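Local coordinates for transcriptional regulator PA3341 (Pseudomonas aeruginosa, PDB 2FBH), which probably binds DNA as a MarR-family transcription factor of the winged helix-turn-helix type, a family whose members work as dimers, at the interface of chains A and B. Coordinates in Å, arbitrary orientation; residue numbers count along the deposited sequence, not the author numbering. Chains: chain A/B, transcriptional regulator PA3341.

Contact 1: the interface of chains A and B. Residues chain A 15-16, 18-19, 22-23, 136; chain B 15-16, 19.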
loop_
_atom_site.group_PDB
_atom_site.type_symbol
_atom_site.label_atom_id
_atom_site.label_comp_id
_atom_site.label_asym_id
_atom_site.label_seq_id
_atom_site.Cartn_x
_atom_site.Cartn_y
_atom_site.Cartn_z
ATOM N N LEU A 15 3.112 -8.715 -3.427
ATOM C CA LEU A 15 3.818 -7.669 -2.717
ATOM C C LEU A 15 2.836 -6.705 -2.033
ATOM O O LEU A 15 2.994 -6.351 -0.878
ATOM C CB LEU A 15 4.732 -6.907 -3.727
ATOM C CG LEU A 15 5.376 -5.641 -3.303
ATOM C CD1 LEU A 15 6.264 -6.012 -2.127
ATOM C CD2 LEU A 15 6.273 -5.191 -4.488
ATOM N N ALA A 16 1.780 -6.340 -2.771
ATOM C CA ALA A 16 0.828 -5.352 -2.187
ATOM C C ALA A 16 0.091 -5.944 -1.011
ATOM O O ALA A 16 -0.204 -5.249 0.012
ATOM C CB ALA A 16 -0.127 -4.962 -3.258
ATOM N N THR A 18 1.092 -8.374 1.035
ATOM C CA THR A 18 1.991 -8.574 2.155
ATOM C C THR A 18 2.208 -7.227 2.847
ATOM O O THR A 18 2.150 -7.139 4.056
ATOM C CB THR A 18 3.350 -9.138 1.667
ATOM O OG1 THR A 18 3.145 -10.367 0.952
ATOM C CG2 THR A 18 4.215 -9.450 2.893
ATOM N N SER A 19 2.450 -6.181 2.045
ATOM C CA SER A 19 2.593 -4.818 2.560
ATOM C C SER A 19 1.310 -4.382 3.307
ATOM O O SER A 19 1.429 -3.853 4.398
ATOM C CB SER A 19 2.985 -3.848 1.476
ATOM O OG SER A 19 3.379 -2.607 2.174
ATOM N N TRP A 22 1.060 -6.165 6.650
ATOM C CA TRP A 22 2.010 -5.704 7.652
ATOM C C TRP A 22 1.543 -4.334 8.198
ATOM O O TRP A 22 1.474 -4.112 9.422
ATOM C CB TRP A 22 3.380 -5.582 6.992
ATOM C CG TRP A 22 4.510 -5.282 7.865
ATOM C CD1 TRP A 22 4.533 -4.500 8.986
ATOM C CD2 TRP A 22 5.832 -5.690 7.623
ATOM N NE1 TRP A 22 5.829 -4.387 9.485
ATOM C CE2 TRP A 22 6.638 -5.137 8.664
ATOM C CE3 TRP A 22 6.423 -6.473 6.617
ATOM C CZ2 TRP A 22 7.992 -5.376 8.775
ATOM C CZ3 TRP A 22 7.848 -6.701 6.716
ATOM C CH2 TRP A 22 8.591 -6.145 7.778
ATOM N N ARG A 23 1.172 -3.426 7.312
ATOM C CA ARG A 23 0.636 -2.135 7.809
ATOM C C ARG A 23 -0.672 -2.286 8.629
ATOM O O ARG A 23 -0.895 -1.516 9.572
ATOM C CB ARG A 23 0.508 -1.172 6.645
ATOM C CG ARG A 23 1.852 -0.940 5.908
ATOM C CD ARG A 23 2.939 -0.441 6.861
ATOM N NE ARG A 23 4.237 -0.967 6.516
ATOM C CZ ARG A 23 5.334 -0.735 7.239
ATOM N NH1 ARG A 23 6.476 -1.233 6.860
ATOM N NH2 ARG A 23 5.292 0.007 8.337
ATOM N N LEU A 136 13.697 -6.438 -4.049
ATOM C CA LEU A 136 12.866 -5.220 -3.904
ATOM C C LEU A 136 13.605 -3.924 -4.306
ATOM O O LEU A 136 13.014 -3.068 -4.966
ATOM C CB LEU A 136 12.424 -5.051 -2.431
ATOM C CG LEU A 136 11.461 -6.190 -2.029
ATOM C CD1 LEU A 136 11.111 -6.049 -0.523
ATOM C CD2 LEU A 136 10.212 -6.430 -2.839
ATOM N N LEU B 15 9.367 -2.620 1.667
ATOM C CA LEU B 15 8.288 -3.328 1.009
ATOM C C LEU B 15 7.151 -2.368 0.624
ATOM O O LEU B 15 6.640 -2.400 -0.481
ATOM C CB LEU B 15 7.769 -4.448 1.964
ATOM C CG LEU B 15 6.511 -5.157 1.626
ATOM C CD1 LEU B 15 6.771 -5.829 0.288
ATOM C CD2 LEU B 15 6.324 -6.252 2.711
ATOM N N ALA B 16 6.816 -1.468 1.558
ATOM C CA ALA B 16 5.674 -0.554 1.269
ATOM C C ALA B 16 6.015 0.397 0.150
ATOM O O ALA B 16 5.150 0.756 -0.710
ATOM C CB ALA B 16 5.374 0.196 2.518
ATOM N N SER B 19 5.979 -1.476 -3.234
ATOM C CA SER B 19 4.571 -1.689 -3.570
ATOM C C SER B 19 3.919 -0.368 -4.045
ATOM O O SER B 19 3.241 -0.389 -5.057
ATOM C CB SER B 19 3.814 -2.328 -2.435
ATOM O OG SER B 19 2.518 -2.750 -3.006
#
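A:Ser19 and B:Leu15 meet where the two copies of helix 11-29 pack against each other across the two-fold axis. The tight part is a small cluster centred on leucine, serine and alanine. A:Ser19 CB lies 3.8 Å from B:Leu15 CG, and the twin contact pairs A:Leu15 with B:Ser19. The two Leu15 side chains run antiparallel, side against side, near the axis. Their CD1 methyls are modelled too close together, so their exact placing is doubtful. Each serine hydroxyl is anti to its own backbone N (chi1 -168°) and lies against CA and CB of the partner's alanine. A:Ser19 OG stands 3.5 Å from B:Ala16 CB. The CD2 branch of B:Leu15 extends the tight packing to A:Thr18 CG2 at 3.8 Å and A:Trp22 CE3 at 3.9 Å. No polar atom of one chain reaches a polar atom of the other here, so the patch is held by packing. The loose side is formed by A:Leu136 and A:Arg23, which bury little surface. A:Arg23 NE comes no nearer than 4.3 Å, to B:Ala16 CB. Its guanidinium lies parallel to the A:Trp22 indole in its own chain, over the CD1 edge of the five-membered ring. The site joins the N-terminal helices of the two subunits, as expected for the dimerisation region of a MarR protein.

Contact 2: the interface of chains A and B. Residues chain A 18, 22, 120-122, 124; chain B 11, 135, 138-139, 142.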
loop_
_atom_site.group_PDB
_atom_site.type_symbol
_atom_site.label_atom_id
_atom_site.label_comp_id
_atom_site.label_asym_id
_atom_site.label_seq_id
_atom_site.Cartn_x
_atom_site.Cartn_y
_atom_site.Cartn_z
ATOM N N THR A 18 1.092 -8.374 1.035
ATOM C CA THR A 18 1.991 -8.574 2.155
ATOM C C THR A 18 2.208 -7.227 2.847
ATOM O O THR A 18 2.150 -7.139 4.056
ATOM C CB THR A 18 3.350 -9.138 1.667
ATOM O OG1 THR A 18 3.145 -10.367 0.952
ATOM C CG2 THR A 18 4.215 -9.450 2.893
ATOM N N TRP A 22 1.060 -6.165 6.650
ATOM C CA TRP A 22 2.010 -5.704 7.652
ATOM C C TRP A 22 1.543 -4.334 8.198
ATOM O O TRP A 22 1.474 -4.112 9.422
ATOM C CB TRP A 22 3.380 -5.582 6.992
ATOM C CG TRP A 22 4.510 -5.282 7.865
ATOM C CD1 TRP A 22 4.533 -4.500 8.986
ATOM C CD2 TRP A 22 5.832 -5.690 7.623
ATOM N NE1 TRP A 22 5.829 -4.387 9.485
ATOM C CE2 TRP A 22 6.638 -5.137 8.664
ATOM C CE3 TRP A 22 6.423 -6.473 6.617
ATOM C CZ2 TRP A 22 7.992 -5.376 8.775
ATOM C CZ3 TRP A 22 7.848 -6.701 6.716
ATOM C CH2 TRP A 22 8.591 -6.145 7.778
ATOM N N VAL A 120 6.904 -10.694 12.225
ATOM C CA VAL A 120 6.628 -11.024 10.820
ATOM C C VAL A 120 7.852 -11.705 10.146
ATOM O O VAL A 120 7.636 -12.453 9.228
ATOM C CB VAL A 120 5.964 -9.884 9.968
ATOM C CG1 VAL A 120 4.782 -9.303 10.705
ATOM C CG2 VAL A 120 6.997 -8.863 9.616
ATOM N N LEU A 121 9.042 -11.477 10.687
ATOM C CA LEU A 121 10.296 -12.112 10.145
ATOM C C LEU A 121 10.537 -13.462 10.748
ATOM O O LEU A 121 11.557 -14.108 10.425
ATOM C CB LEU A 121 11.494 -11.198 10.315
ATOM C CG LEU A 121 11.258 -9.934 9.424
ATOM C CD1 LEU A 121 12.367 -8.947 9.674
ATOM C CD2 LEU A 121 10.955 -10.216 7.850
ATOM N N THR A 122 9.618 -13.908 11.638
ATOM C CA THR A 122 9.829 -15.248 12.234
ATOM C C THR A 122 10.017 -16.330 11.206
ATOM O O THR A 122 9.229 -16.476 10.272
ATOM C CB THR A 122 8.605 -15.641 13.106
ATOM O OG1 THR A 122 8.529 -14.646 14.158
ATOM C CG2 THR A 122 8.793 -17.094 13.729
ATOM N N ILE A 124 12.314 -16.642 9.024
ATOM C CA ILE A 124 12.960 -16.243 7.726
ATOM C C ILE A 124 14.438 -15.988 8.030
ATOM O O ILE A 124 14.790 -15.188 8.893
ATOM C CB ILE A 124 12.257 -14.963 7.183
ATOM C CG1 ILE A 124 10.780 -15.345 6.866
ATOM C CG2 ILE A 124 12.966 -14.447 5.849
ATOM C CD1 ILE A 124 9.982 -14.155 6.608
ATOM N N PHE B 11 12.736 -2.984 6.919
ATOM C CA PHE B 11 12.303 -3.903 5.911
ATOM C C PHE B 11 10.859 -3.599 5.511
ATOM O O PHE B 11 10.517 -3.691 4.310
ATOM C CB PHE B 11 12.339 -5.290 6.564
ATOM C CG PHE B 11 12.071 -6.407 5.606
ATOM C CD1 PHE B 11 13.091 -7.240 5.194
ATOM C CD2 PHE B 11 10.804 -6.672 5.164
ATOM C CE1 PHE B 11 12.826 -8.291 4.325
ATOM C CE2 PHE B 11 10.551 -7.706 4.273
ATOM C CZ PHE B 11 11.571 -8.491 3.857
ATOM N N VAL B 135 9.799 -15.684 0.561
ATOM C CA VAL B 135 9.937 -14.799 1.752
ATOM C C VAL B 135 8.639 -14.049 2.011
ATOM O O VAL B 135 8.131 -14.045 3.121
ATOM C CB VAL B 135 11.116 -13.813 1.613
ATOM C CG1 VAL B 135 11.125 -12.833 2.822
ATOM C CG2 VAL B 135 12.444 -14.703 1.641
ATOM N N ARG B 138 5.854 -16.229 3.466
ATOM C CA ARG B 138 6.045 -16.544 4.912
ATOM C C ARG B 138 5.673 -15.372 5.762
ATOM O O ARG B 138 5.008 -15.508 6.799
ATOM C CB ARG B 138 7.456 -17.026 5.243
ATOM C CG ARG B 138 7.576 -17.417 6.734
ATOM C CD ARG B 138 6.528 -18.465 7.189
ATOM N NE ARG B 138 6.568 -18.497 8.663
ATOM C CZ ARG B 138 7.373 -19.282 9.401
ATOM N NH1 ARG B 138 7.313 -19.201 10.743
ATOM N NH2 ARG B 138 8.217 -20.146 8.832
ATOM N N ILE B 139 6.050 -14.175 5.310
ATOM C CA ILE B 139 5.638 -12.954 6.062
ATOM C C ILE B 139 4.128 -12.909 6.100
ATOM O O ILE B 139 3.482 -12.709 7.149
ATOM C CB ILE B 139 6.251 -11.667 5.386
ATOM C CG1 ILE B 139 7.819 -11.648 5.555
ATOM C CG2 ILE B 139 5.519 -10.393 5.957
ATOM C CD1 ILE B 139 8.489 -10.586 4.655
ATOM N N ASN B 142 2.785 -15.424 8.479
ATOM C CA ASN B 142 3.049 -15.010 9.877
ATOM C C ASN B 142 1.998 -14.008 10.306
ATOM O O ASN B 142 1.574 -13.964 11.499
ATOM C CB ASN B 142 4.422 -14.427 10.079
ATOM C CG ASN B 142 5.526 -15.490 10.033
ATOM O OD1 ASN B 142 5.269 -16.666 10.305
ATOM N ND2 ASN B 142 6.743 -15.074 9.743
#
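A:Trp22 and B:Phe11 approach with their side chains at right angles, yet their rings lie nearly parallel and meet rim to rim. The CZ3/CH2 rim of the indole meets the CD2 rim of the phenyl ring, slightly offset, with A:Trp22 CZ3 3.3 Å from B:Phe11 CD2. A:Leu121 CD2 sits above the centre of the phenyl ring, and A:Val120 CG2 covers part of an indole face. B:Ile139 comes from helix 126-144 and is gripped at both branches. Its CG2 is anti to the backbone N and meets A:Thr18 CG2 tightly at 3.5 Å, the two side chains being nearly perpendicular. On the other branch, B:Ile139 CG1 packs 3.5 Å from A:Ile124 CD1, again at about a right angle. A:Ile124 runs antiparallel to B:Arg138. The polar end of the patch is B:Asn142, which ties down the turn after helix 102-120. B:Arg138 bends at chi2 (55°), and its NE donates to B:Asn142 OD1 at 2.8 Å, which would fix the turn of the amide. The A:Thr122 carbonyl oxygen sits above one face of this guanidinium, towards its rim. B:Asn142 ND2 donates to two backbone carbonyls of chain A. A:Val120 O, at 2.8 Å, receives it from above the carbonyl plane, whereas A:Thr122 O, at 2.9 Å, receives it in plane on a lone pair.

Contact 3: the interface of chains A and B. Residues chain A 128, 131, 135; chain B 128, 131, 135.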
loop_
_atom_site.group_PDB
_atom_site.type_symbol
_atom_site.label_atom_id
_atom_site.label_comp_id
_atom_site.label_asym_id
_atom_site.label_seq_id
_atom_site.Cartn_x
_atom_site.Cartn_y
_atom_site.Cartn_z
ATOM N N GLU A 128 18.198 -14.987 3.381
ATOM C CA GLU A 128 17.035 -14.854 2.504
ATOM C C GLU A 128 16.348 -13.479 2.626
ATOM O O GLU A 128 15.925 -12.956 1.594
ATOM C CB GLU A 128 16.057 -16.016 2.681
ATOM C CG GLU A 128 16.722 -17.309 2.248
ATOM C CD GLU A 128 15.818 -18.511 2.343
ATOM O OE1 GLU A 128 14.666 -18.376 2.830
ATOM O OE2 GLU A 128 16.261 -19.585 1.813
ATOM N N LEU A 131 18.482 -11.241 0.492
ATOM C CA LEU A 131 18.212 -11.482 -0.901
ATOM C C LEU A 131 16.887 -10.820 -1.274
ATOM O O LEU A 131 16.782 -10.154 -2.316
ATOM C CB LEU A 131 18.151 -12.993 -1.184
ATOM C CG LEU A 131 17.989 -13.340 -2.678
ATOM C CD1 LEU A 131 18.905 -12.449 -3.642
ATOM C CD2 LEU A 131 18.118 -14.825 -2.886
ATOM N N VAL A 135 16.180 -7.916 -4.225
ATOM C CA VAL A 135 15.138 -7.979 -5.289
ATOM C C VAL A 135 14.252 -6.745 -5.239
ATOM O O VAL A 135 14.035 -6.091 -6.248
ATOM C CB VAL A 135 14.288 -9.264 -5.196
ATOM C CG1 VAL A 135 13.139 -9.209 -6.244
ATOM C CG2 VAL A 135 15.272 -10.473 -5.550
ATOM N N GLU B 128 15.769 -15.868 -8.171
ATOM C CA GLU B 128 15.674 -14.858 -7.118
ATOM C C GLU B 128 14.244 -14.310 -6.941
ATOM O O GLU B 128 13.852 -14.092 -5.794
ATOM C CB GLU B 128 16.709 -13.748 -7.302
ATOM C CG GLU B 128 18.104 -14.327 -7.160
ATOM C CD GLU B 128 19.198 -13.297 -7.281
ATOM O OE1 GLU B 128 18.893 -12.109 -7.563
ATOM O OE2 GLU B 128 20.373 -13.693 -6.979
ATOM N N LEU B 131 12.545 -16.944 -4.868
ATOM C CA LEU B 131 12.973 -16.846 -3.497
ATOM C C LEU B 131 12.267 -15.663 -2.837
ATOM O O LEU B 131 11.762 -15.775 -1.710
ATOM C CB LEU B 131 14.500 -16.666 -3.421
ATOM C CG LEU B 131 15.056 -16.678 -1.983
ATOM C CD1 LEU B 131 14.403 -17.807 -1.056
ATOM C CD2 LEU B 131 16.560 -16.676 -2.005
ATOM N N VAL B 135 9.799 -15.684 0.561
ATOM C CA VAL B 135 9.937 -14.799 1.752
ATOM C C VAL B 135 8.639 -14.049 2.011
ATOM O O VAL B 135 8.131 -14.045 3.121
ATOM C CB VAL B 135 11.116 -13.813 1.613
ATOM C CG1 VAL B 135 11.125 -12.833 2.822
ATOM C CG2 VAL B 135 12.444 -14.703 1.641
#
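A:Leu131 and B:Leu131 meet at a slant across the two-fold axis, where the two copies of helix 126-144 come together. The first kind of contact is aliphatic. Each leucine has CG anti to its backbone N (chi1 -175°), and its CD2 branch faces the other leucine. The two CD2 methyls are placed too close to be real, so their fine positions are doubtful. The second kind is a methyl against a carboxylate. The CD1 branch of B:Leu131 crosses the A:Glu128 side chain at about a right angle and touches its carboxylate carbon, with CD1 to CD at 3.7 Å. Both oxygens, A:Glu128 OE1 and OE2, are 3.9 Å from that B:Leu131 CD1 methyl. The glutamate is extended beyond CG (chi2 -178°), which carries its carboxylate out to the leucine tip. The third kind is looser and lies towards the helix backbone. A:Val135 CG2 stands 4.0 Å from B:Glu128 CB and 3.9 Å from B:Glu128 O. No hydrogen bond or salt bridge joins the chains here, so across this patch the glutamates contribute packing. The residues lie one or two turns apart along one side of the last helix. Each helix therefore presents the same stripe to its twin, in the first half of helix 126-144.

The three contacts belong to one two-fold symmetric interface. The centres of their C-alpha atoms are about 10 Å apart for contacts 1 and 2, 12 Å for contacts 2 and 3, and 14 Å for contacts 1 and 3. Contacts 1 and 2 share A:Thr18 and A:Trp22, and contacts 2 and 3 share B:Val135. Contacts 1 and 3 bring like helices together at the axis. Contact 2 mainly sets helix 126-144 of one chain against helix 11-29 and the segment after helix 102-120 of the other, with one meeting between the two copies of helix 11-29. Together they probably set the spacing of the DNA-binding parts.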